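Local coordinates for protein Stk_08120 (Sulfolobus tokodaii str. 7, PDB 2EJX) that probably carries fatty acids, as a member of a thermoacidophile-specific family with a Bet v 1-like fold, at residues A[31-40]-A[49-60]; A[77-87]-A[98-107]. All coordinates share one frame; numbering follows the deposited sequence.

Overall arrangement
Both contacts belong to one antiparallel sheet and are partly buried, contact 1 toward the edge strand 38-42 and contact 2 in the hairpin of strands 82-92 and 95-102. They touch where strand 58-69 runs beside strand 72-79: the guanidinium of R81 reaches the backbone oxygen of S59, and Y60 packs on D80 and R81. In contact 1 apolar groups of 31-38 lie against F49, A51, F55 and Y60, while a bulge and a water-linked pair occupy the exposed margin. Contact 2 is a regular ladder along 84-87 that gives way, near the start of helix 105-137, to a cluster of side-chain hydrogen bonds around H102.

Contact 1: A[31-40]-A[49-60]; sequences IPQIFPGIAS and FEAEGKFLAFSY
The hydroxyl of Y60 reaches the backbone oxygen of P36, with OH 2.5 Å from O. That oxygen lies at the edge of the phenol, and the donor stands 37° out of the carbonyl plane. CG of Y60 sits between its backbone N and carbonyl carbon (chi1 64°), which turns the ring toward 35-38. There I38 crosses it at about a right angle, bringing CD1 to 3.4 Å from Y60 OH, and CD of P36 also touches the hydroxyl. With an alanine at Y60, the P36 oxygen is likely to lose this donor, and a gap would open beside I38 CD1. Alongside, P36 CB lies 3.7 Å from F55 CD2. I31 and F49 approach from opposite directions, I31 CG1 lying over one face of the F49 ring, offset toward the rim, 3.9 Å from its centroid, a CH-pi contact. On the exposed margin A39 N, 2.8 Å from E52 O, and S40 N both donate to that oxygen, forming a classic beta bulge; a water links S40 OG to E52 OE1. Helix 27-34 passes through a short loop into edge strand 38-42, paired with strand 48-55, while P36 and F55 touch helix 105-137 and F35 meets Y77 edge-to-face.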
loop_
_atom_site.group_PDB
_atom_site.type_symbol
_atom_site.label_atom_id
_atom_site.label_comp_id
_atom_site.label_asym_id
_atom_site.label_seq_id
_atom_site.Cartn_x
_atom_site.Cartn_y
_atom_site.Cartn_z
ATOM N N ILE A 31 -3.080 1.338 -2.146
ATOM C CA ILE A 31 -3.379 2.567 -1.406
ATOM C C ILE A 31 -4.628 2.432 -0.516
ATOM O O ILE A 31 -4.555 2.748 0.661
ATOM C CB ILE A 31 -3.404 3.850 -2.352
ATOM C CG1 ILE A 31 -2.076 3.994 -3.101
ATOM C CG2 ILE A 31 -3.711 5.105 -1.601
ATOM C CD1 ILE A 31 -0.888 4.194 -2.244
ATOM N N PRO A 32 -5.785 1.962 -1.060
ATOM C CA PRO A 32 -6.935 1.755 -0.178
ATOM C C PRO A 32 -6.682 0.711 0.920
ATOM O O PRO A 32 -7.215 0.833 2.028
ATOM C CB PRO A 32 -8.028 1.279 -1.144
ATOM C CG PRO A 32 -7.562 1.841 -2.495
ATOM C CD PRO A 32 -6.125 1.648 -2.460
ATOM N N GLN A 33 -5.837 -0.263 0.637
ATOM C CA GLN A 33 -5.518 -1.313 1.638
ATOM C C GLN A 33 -4.704 -0.818 2.819
ATOM O O GLN A 33 -4.857 -1.363 3.923
ATOM C CB GLN A 33 -4.799 -2.510 1.016
ATOM C CG GLN A 33 -5.651 -3.414 0.129
ATOM C CD GLN A 33 -6.639 -4.297 0.889
ATOM O OE1 GLN A 33 -7.502 -4.979 0.281
ATOM N NE2 GLN A 33 -6.533 -4.299 2.189
ATOM N N ILE A 34 -3.832 0.179 2.567
ATOM C CA ILE A 34 -2.818 0.597 3.565
ATOM C C ILE A 34 -3.041 1.978 4.163
ATOM O O ILE A 34 -2.931 2.169 5.380
ATOM C CB ILE A 34 -1.367 0.449 2.986
ATOM C CG1 ILE A 34 -1.027 -1.046 2.766
ATOM C CG2 ILE A 34 -0.301 1.033 3.961
ATOM C CD1 ILE A 34 0.083 -1.250 1.795
ATOM N N PHE A 35 -3.405 2.950 3.318
ATOM C CA PHE A 35 -3.540 4.320 3.786
ATOM C C PHE A 35 -4.767 4.464 4.697
ATOM O O PHE A 35 -5.706 3.681 4.559
ATOM C CB PHE A 35 -3.561 5.301 2.608
ATOM C CG PHE A 35 -2.185 5.732 2.173
ATOM C CD1 PHE A 35 -1.211 4.784 1.866
ATOM C CD2 PHE A 35 -1.845 7.077 2.134
ATOM C CE1 PHE A 35 0.079 5.162 1.482
ATOM C CE2 PHE A 35 -0.540 7.473 1.764
ATOM C CZ PHE A 35 0.407 6.515 1.420
ATOM N N PRO A 36 -4.743 5.424 5.662
ATOM C CA PRO A 36 -5.910 5.567 6.551
ATOM C C PRO A 36 -7.177 6.070 5.866
ATOM O O PRO A 36 -7.181 7.179 5.329
ATOM C CB PRO A 36 -5.466 6.594 7.612
ATOM C CG PRO A 36 -4.027 6.864 7.370
ATOM C CD PRO A 36 -3.651 6.377 5.998
ATOM N N GLY A 37 -8.236 5.268 5.908
ATOM C CA GLY A 37 -9.599 5.742 5.595
ATOM C C GLY A 37 -9.765 6.299 4.187
ATOM O O GLY A 37 -10.439 7.309 3.999
ATOM N N ILE A 38 -9.171 5.618 3.203
ATOM C CA ILE A 38 -9.310 6.002 1.784
ATOM C C ILE A 38 -10.766 5.888 1.310
ATOM O O ILE A 38 -11.389 4.836 1.453
ATOM C CB ILE A 38 -8.351 5.173 0.865
ATOM C CG1 ILE A 38 -6.886 5.465 1.196
ATOM C CG2 ILE A 38 -8.645 5.396 -0.646
ATOM C CD1 ILE A 38 -6.422 6.849 0.686
ATOM N N ALA A 39 -11.313 6.978 0.779
ATOM C CA ALA A 39 -12.712 6.988 0.323
ATOM C C ALA A 39 -12.879 7.271 -1.191
ATOM O O ALA A 39 -13.985 7.115 -1.742
ATOM C CB ALA A 39 -13.558 7.986 1.143
ATOM N N SER A 40 -11.794 7.701 -1.823
ATOM C CA SER A 40 -11.720 7.936 -3.267
ATOM C C SER A 40 -10.366 7.494 -3.812
ATOM O O SER A 40 -9.354 7.630 -3.142
ATOM C CB SER A 40 -11.975 9.407 -3.565
ATOM O OG SER A 40 -13.293 9.712 -3.128
ATOM N N PHE A 49 -1.715 7.564 -9.438
ATOM C CA PHE A 49 -2.936 7.569 -8.696
ATOM C C PHE A 49 -3.162 8.892 -7.987
ATOM O O PHE A 49 -2.217 9.618 -7.689
ATOM C CB PHE A 49 -2.907 6.434 -7.655
ATOM C CG PHE A 49 -2.047 6.735 -6.482
ATOM C CD1 PHE A 49 -2.612 7.311 -5.335
ATOM C CD2 PHE A 49 -0.687 6.456 -6.517
ATOM C CE1 PHE A 49 -1.845 7.599 -4.243
ATOM C CE2 PHE A 49 0.111 6.750 -5.426
ATOM C CZ PHE A 49 -0.470 7.328 -4.287
ATOM N N GLU A 50 -4.428 9.168 -7.735
ATOM C CA GLU A 50 -4.847 10.207 -6.800
ATOM C C GLU A 50 -5.875 9.585 -5.876
ATOM O O GLU A 50 -6.802 8.871 -6.319
ATOM C CB GLU A 50 -5.494 11.378 -7.562
ATOM C CG GLU A 50 -4.630 11.927 -8.665
ATOM C CD GLU A 50 -5.414 12.654 -9.753
ATOM O OE1 GLU A 50 -6.457 13.274 -9.440
ATOM O OE2 GLU A 50 -4.983 12.581 -10.935
ATOM N N ALA A 51 -5.754 9.881 -4.588
ATOM C CA ALA A 51 -6.701 9.366 -3.640
ATOM C C ALA A 51 -7.031 10.404 -2.558
ATOM O O ALA A 51 -6.284 11.355 -2.350
ATOM C CB ALA A 51 -6.148 8.082 -2.991
ATOM N N GLU A 52 -8.169 10.193 -1.917
ATOM C CA GLU A 52 -8.643 11.027 -0.826
ATOM C C GLU A 52 -9.007 10.131 0.329
ATOM O O GLU A 52 -9.638 9.088 0.163
ATOM C CB GLU A 52 -9.880 11.842 -1.268
ATOM C CG GLU A 52 -9.490 13.018 -2.223
ATOM C CD GLU A 52 -10.674 13.916 -2.639
ATOM O OE1 GLU A 52 -11.585 14.163 -1.819
ATOM O OE2 GLU A 52 -10.690 14.363 -3.804
ATOM N N GLY A 53 -8.618 10.543 1.529
ATOM C CA GLY A 53 -9.025 9.808 2.693
ATOM C C GLY A 53 -9.251 10.750 3.877
ATOM O O GLY A 53 -9.036 11.960 3.781
ATOM N N LYS A 54 -9.637 10.148 4.994
ATOM C CA LYS A 54 -9.785 10.857 6.273
ATOM C C LYS A 54 -9.464 9.938 7.458
ATOM O O LYS A 54 -9.778 8.738 7.440
ATOM C CB LYS A 54 -11.191 11.423 6.385
ATOM C CG LYS A 54 -11.490 12.202 7.677
ATOM C CD LYS A 54 -12.857 12.804 7.644
ATOM C CE LYS A 54 -12.984 13.869 8.731
ATOM N NZ LYS A 54 -14.289 14.576 8.588
ATOM N N PHE A 55 -8.825 10.497 8.488
ATOM C CA PHE A 55 -8.698 9.814 9.774
ATOM C C PHE A 55 -8.783 10.895 10.850
ATOM O O PHE A 55 -8.305 12.023 10.641
ATOM C CB PHE A 55 -7.416 9.000 9.901
ATOM C CG PHE A 55 -6.174 9.814 9.789
ATOM C CD1 PHE A 55 -5.510 10.252 10.924
ATOM C CD2 PHE A 55 -5.679 10.180 8.543
ATOM C CE1 PHE A 55 -4.371 11.040 10.818
ATOM C CE2 PHE A 55 -4.526 10.967 8.428
ATOM C CZ PHE A 55 -3.883 11.405 9.564
ATOM N N LEU A 56 -9.419 10.556 11.961
ATOM C CA LEU A 56 -9.799 11.551 12.961
ATOM C C LEU A 56 -10.505 12.719 12.243
ATOM O O LEU A 56 -11.334 12.472 11.359
ATOM C CB LEU A 56 -8.565 12.018 13.752
ATOM C CG LEU A 56 -7.793 10.920 14.527
ATOM C CD1 LEU A 56 -6.478 11.495 14.985
ATOM C CD2 LEU A 56 -8.566 10.386 15.699
ATOM N N ALA A 57 -10.175 13.965 12.591
ATOM C CA ALA A 57 -10.780 15.126 11.926
ATOM C C ALA A 57 -10.101 15.543 10.621
ATOM O O ALA A 57 -10.499 16.539 10.003
ATOM C CB ALA A 57 -10.873 16.324 12.888
ATOM N N PHE A 58 -9.127 14.758 10.163
ATOM C CA PHE A 58 -8.256 15.192 9.096
ATOM C C PHE A 58 -8.466 14.524 7.749
ATOM O O PHE A 58 -8.012 13.419 7.552
ATOM C CB PHE A 58 -6.816 14.993 9.540
ATOM C CG PHE A 58 -6.568 15.555 10.905
ATOM C CD1 PHE A 58 -6.622 16.926 11.100
ATOM C CD2 PHE A 58 -6.334 14.722 11.984
ATOM C CE1 PHE A 58 -6.430 17.466 12.385
ATOM C CE2 PHE A 58 -6.140 15.250 13.283
ATOM C CZ PHE A 58 -6.193 16.615 13.460
ATOM N N SER A 59 -9.110 15.233 6.831
ATOM C CA SER A 59 -9.156 14.825 5.428
ATOM C C SER A 59 -7.835 15.100 4.748
ATOM O O SER A 59 -7.140 16.096 5.040
ATOM C CB SER A 59 -10.247 15.588 4.695
ATOM O OG SER A 59 -11.492 15.238 5.274
ATOM N N TYR A 60 -7.477 14.241 3.795
ATOM C CA TYR A 60 -6.265 14.469 3.051
ATOM C C TYR A 60 -6.453 14.010 1.616
ATOM O O TYR A 60 -7.331 13.178 1.323
ATOM C CB TYR A 60 -5.051 13.774 3.687
ATOM C CG TYR A 60 -5.160 12.275 3.702
ATOM C CD1 TYR A 60 -4.610 11.510 2.666
ATOM C CD2 TYR A 60 -5.870 11.618 4.712
ATOM C CE1 TYR A 60 -4.723 10.128 2.654
ATOM C CE2 TYR A 60 -5.979 10.229 4.726
ATOM C CZ TYR A 60 -5.417 9.492 3.678
ATOM O OH TYR A 60 -5.510 8.115 3.661
HETATM O O HOH W 1 -13.487 11.733 -1.148
#

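Contact 2: A[77-87]-A[98-107]; sequences YDSDRGNGILY and IILEHDNKLT
The rings of Y77 and H102 meet rim to rim with their planes 13° apart, and Y77 OH lies 2.8 Å from H102 ND1 in a hydrogen bond near both ring planes. One face of the Y77 ring is covered by the backbone N of G84, offset toward the rim. At another edge of the imidazole, NE2 donates to R81 O at 3.1 Å, the oxygen close to the ring plane. The ring is therefore gripped through both nitrogens, which fixes its rotation; CG anti to the backbone N (chi1 -170°) directs it toward the backbone of R81 and G82. R81 O takes a second bond, from T107 OG1 at 2.6 Å, in the carbonyl plane and on a lone pair. The Y87 ring has I85 CG2 over one face and I99 O at its edge, while the carboxylate of E101 comes up to CE2, its plane 62° from the ring. L100 CD1 fits between Y77 CE2 and L86 CD1, 3.7 Å from the former. D103 OD1 receives N83 N from above the carboxylate plane, at 2.9 Å, and D103 N returns a bond to N83 O. CB atoms at G82 and G84 would clash, the first with H102 NE2, the second with E101 O and Y77 OH. Paired backbone bonds of I85 with E101 and of Y87 with I99 make a regular antiparallel hairpin. Just beyond the strand N104 is the N-cap of helix 105-137, its OD1 accepting from T107 N, at the passage from strand to long C-terminal helix characteristic of the Bet v 1-like fold.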
loop_
_atom_site.group_PDB
_atom_site.type_symbol
_atom_site.label_atom_id
_atom_site.label_comp_id
_atom_site.label_asym_id
_atom_site.label_seq_id
_atom_site.Cartn_x
_atom_site.Cartn_y
_atom_site.Cartn_z
ATOM N N TYR A 77 4.826 9.401 -3.110
ATOM C CA TYR A 77 3.578 10.147 -3.036
ATOM C C TYR A 77 3.762 11.520 -2.368
ATOM O O TYR A 77 4.745 11.714 -1.647
ATOM C CB TYR A 77 2.515 9.352 -2.283
ATOM C CG TYR A 77 2.865 9.118 -0.827
ATOM C CD1 TYR A 77 2.532 10.069 0.154
ATOM C CD2 TYR A 77 3.549 7.941 -0.417
ATOM C CE1 TYR A 77 2.849 9.861 1.502
ATOM C CE2 TYR A 77 3.864 7.743 0.929
ATOM C CZ TYR A 77 3.514 8.715 1.857
ATOM O OH TYR A 77 3.826 8.499 3.154
ATOM N N ASP A 78 2.818 12.429 -2.638
ATOM C CA ASP A 78 2.703 13.736 -1.955
ATOM C C ASP A 78 1.300 13.985 -1.517
ATOM O O ASP A 78 0.371 13.628 -2.193
ATOM C CB ASP A 78 3.172 14.909 -2.862
ATOM C CG ASP A 78 2.359 15.043 -4.165
ATOM O OD1 ASP A 78 2.814 14.475 -5.196
ATOM O OD2 ASP A 78 1.286 15.713 -4.180
ATOM N N SER A 79 1.110 14.658 -0.386
ATOM C CA SER A 79 -0.243 14.985 0.033
ATOM C C SER A 79 -0.193 16.283 0.797
ATOM O O SER A 79 0.904 16.780 1.078
ATOM C CB SER A 79 -0.825 13.919 0.955
ATOM O OG SER A 79 -0.285 14.050 2.255
ATOM N N ASP A 80 -1.376 16.793 1.144
ATOM C CA ASP A 80 -1.502 18.025 1.942
ATOM C C ASP A 80 -1.089 17.802 3.405
ATOM O O ASP A 80 -1.068 18.751 4.202
ATOM C CB ASP A 80 -2.901 18.663 1.833
ATOM C CG ASP A 80 -4.059 17.663 2.002
ATOM O OD1 ASP A 80 -3.801 16.460 2.154
ATOM O OD2 ASP A 80 -5.240 18.108 1.958
ATOM N N ARG A 81 -0.769 16.555 3.756
ATOM C CA ARG A 81 -0.411 16.217 5.142
ATOM C C ARG A 81 0.997 15.626 5.210
ATOM O O ARG A 81 1.373 15.041 6.213
ATOM C CB ARG A 81 -1.411 15.221 5.748
ATOM C CG ARG A 81 -2.882 15.582 5.647
ATOM C CD ARG A 81 -3.245 16.846 6.361
ATOM N NE ARG A 81 -4.702 16.998 6.464
ATOM C CZ ARG A 81 -5.317 17.846 7.290
ATOM N NH1 ARG A 81 -4.603 18.618 8.106
ATOM N NH2 ARG A 81 -6.640 17.928 7.289
ATOM N N GLY A 82 1.760 15.725 4.128
ATOM C CA GLY A 82 3.137 15.229 4.141
ATOM C C GLY A 82 3.402 14.348 2.929
ATOM O O GLY A 82 2.466 13.903 2.278
ATOM N N ASN A 83 4.675 14.108 2.634
ATOM C CA ASN A 83 5.087 13.336 1.437
ATOM C C ASN A 83 5.851 12.112 1.920
ATOM O O ASN A 83 6.254 12.028 3.087
ATOM C CB ASN A 83 5.947 14.171 0.475
ATOM C CG ASN A 83 5.233 15.432 -0.077
ATOM O OD1 ASN A 83 4.031 15.666 0.121
ATOM N ND2 ASN A 83 5.992 16.240 -0.828
ATOM N N GLY A 84 6.069 11.144 1.035
ATOM C CA GLY A 84 6.718 9.941 1.469
ATOM C C GLY A 84 6.928 8.909 0.397
ATOM O O GLY A 84 6.702 9.189 -0.775
ATOM N N ILE A 85 7.409 7.736 0.826
ATOM C CA ILE A 85 7.554 6.566 -0.065
ATOM C C ILE A 85 6.989 5.320 0.621
ATOM O O ILE A 85 7.249 5.070 1.806
ATOM C CB ILE A 85 9.065 6.311 -0.448
ATOM C CG1 ILE A 85 9.658 7.594 -1.060
ATOM C CG2 ILE A 85 9.172 5.234 -1.476
ATOM C CD1 ILE A 85 11.123 7.554 -1.398
ATOM N N LEU A 86 6.226 4.541 -0.138
ATOM C CA LEU A 86 5.804 3.206 0.304
ATOM C C LEU A 86 6.583 2.161 -0.477
ATOM O O LEU A 86 6.541 2.138 -1.715
ATOM C CB LEU A 86 4.301 3.024 0.080
ATOM C CG LEU A 86 3.635 1.694 0.475
ATOM C CD1 LEU A 86 3.739 1.512 1.914
ATOM C CD2 LEU A 86 2.171 1.812 0.103
ATOM N N TYR A 87 7.277 1.291 0.242
ATOM C CA TYR A 87 8.003 0.202 -0.393
ATOM C C TYR A 87 7.322 -1.128 -0.159
ATOM O O TYR A 87 6.888 -1.407 0.945
ATOM C CB TYR A 87 9.384 0.055 0.217
ATOM C CG TYR A 87 10.194 1.320 0.208
ATOM C CD1 TYR A 87 11.091 1.569 -0.819
ATOM C CD2 TYR A 87 10.048 2.273 1.230
ATOM C CE1 TYR A 87 11.841 2.732 -0.833
ATOM C CE2 TYR A 87 10.804 3.439 1.222
ATOM C CZ TYR A 87 11.694 3.662 0.178
ATOM O OH TYR A 87 12.472 4.824 0.134
ATOM N N ILE A 98 6.688 -4.636 3.783
ATOM C CA ILE A 98 6.077 -3.343 3.448
ATOM C C ILE A 98 6.649 -2.328 4.423
ATOM O O ILE A 98 6.648 -2.574 5.644
ATOM C CB ILE A 98 4.532 -3.386 3.585
ATOM C CG1 ILE A 98 3.977 -4.531 2.704
ATOM C CG2 ILE A 98 3.913 -2.012 3.286
ATOM C CD1 ILE A 98 2.440 -4.632 2.689
ATOM N N ILE A 99 7.182 -1.238 3.867
ATOM C CA ILE A 99 7.752 -0.181 4.684
ATOM C C ILE A 99 7.140 1.129 4.192
ATOM O O ILE A 99 7.292 1.466 3.023
ATOM C CB ILE A 99 9.294 -0.051 4.503
ATOM C CG1 ILE A 99 9.998 -1.387 4.757
ATOM C CG2 ILE A 99 9.853 1.015 5.433
ATOM C CD1 ILE A 99 10.420 -2.091 3.447
ATOM N N LEU A 100 6.491 1.868 5.087
ATOM C CA LEU A 100 5.989 3.205 4.797
ATOM C C LEU A 100 6.828 4.269 5.509
ATOM O O LEU A 100 6.916 4.269 6.759
ATOM C CB LEU A 100 4.535 3.361 5.246
ATOM C CG LEU A 100 3.878 4.711 4.900
ATOM C CD1 LEU A 100 3.812 4.996 3.390
ATOM C CD2 LEU A 100 2.456 4.799 5.532
ATOM N N GLU A 101 7.436 5.161 4.729
ATOM C CA GLU A 101 8.237 6.239 5.310
ATOM C C GLU A 101 7.620 7.590 4.931
ATOM O O GLU A 101 7.573 7.952 3.760
ATOM C CB GLU A 101 9.695 6.142 4.853
ATOM C CG GLU A 101 10.432 4.886 5.278
ATOM C CD GLU A 101 11.853 4.790 4.716
ATOM O OE1 GLU A 101 12.260 5.710 3.970
ATOM O OE2 GLU A 101 12.537 3.753 4.978
ATOM N N HIS A 102 7.125 8.322 5.928
ATOM C CA HIS A 102 6.406 9.561 5.704
ATOM C C HIS A 102 7.237 10.730 6.271
ATOM O O HIS A 102 7.806 10.593 7.338
ATOM C CB HIS A 102 5.058 9.456 6.410
ATOM C CG HIS A 102 4.104 10.556 6.071
ATOM N ND1 HIS A 102 3.500 10.663 4.832
ATOM C CD2 HIS A 102 3.635 11.590 6.811
ATOM C CE1 HIS A 102 2.718 11.729 4.814
ATOM N NE2 HIS A 102 2.781 12.308 6.003
ATOM N N ASP A 103 7.274 11.860 5.579
ATOM C CA ASP A 103 8.191 12.957 5.958
ATOM C C ASP A 103 7.630 13.943 6.999
ATOM O O ASP A 103 8.344 14.872 7.454
ATOM C CB ASP A 103 8.778 13.681 4.728
ATOM C CG ASP A 103 7.816 14.713 4.093
ATOM O OD1 ASP A 103 6.668 14.926 4.577
ATOM O OD2 ASP A 103 8.222 15.320 3.070
ATOM N N ASN A 104 6.373 13.740 7.395
ATOM C CA ASN A 104 5.734 14.623 8.367
ATOM C C ASN A 104 5.484 13.920 9.691
ATOM O O ASN A 104 4.655 13.000 9.801
ATOM C CB ASN A 104 4.476 15.259 7.751
ATOM C CG ASN A 104 3.823 16.284 8.666
ATOM O OD1 ASN A 104 3.605 16.028 9.844
ATOM N ND2 ASN A 104 3.484 17.436 8.118
ATOM N N LYS A 105 6.234 14.330 10.712
ATOM C CA LYS A 105 6.235 13.618 11.991
ATOM C C LYS A 105 4.862 13.641 12.668
ATOM O O LYS A 105 4.443 12.646 13.253
ATOM C CB LYS A 105 7.268 14.246 12.940
ATOM C CG LYS A 105 7.522 13.410 14.169
ATOM C CD LYS A 105 8.449 14.131 15.143
ATOM C CE LYS A 105 8.437 13.410 16.472
ATOM N NZ LYS A 105 9.652 13.747 17.318
ATOM N N LEU A 106 4.191 14.793 12.613
ATOM C CA LEU A 106 2.890 14.966 13.250
ATOM C C LEU A 106 1.910 13.998 12.594
ATOM O O LEU A 106 1.252 13.223 13.269
ATOM C CB LEU A 106 2.375 16.402 13.097
ATOM C CG LEU A 106 1.057 16.732 13.824
ATOM C CD1 LEU A 106 1.325 16.878 15.283
ATOM C CD2 LEU A 106 0.441 18.029 13.306
ATOM N N THR A 107 1.852 14.054 11.265
ATOM C CA THR A 107 0.935 13.212 10.493
ATOM C C THR A 107 1.237 11.739 10.704
ATOM O O THR A 107 0.310 10.927 10.832
ATOM C CB THR A 107 1.050 13.483 8.986
ATOM O OG1 THR A 107 0.651 14.828 8.695
ATOM C CG2 THR A 107 0.109 12.540 8.227
#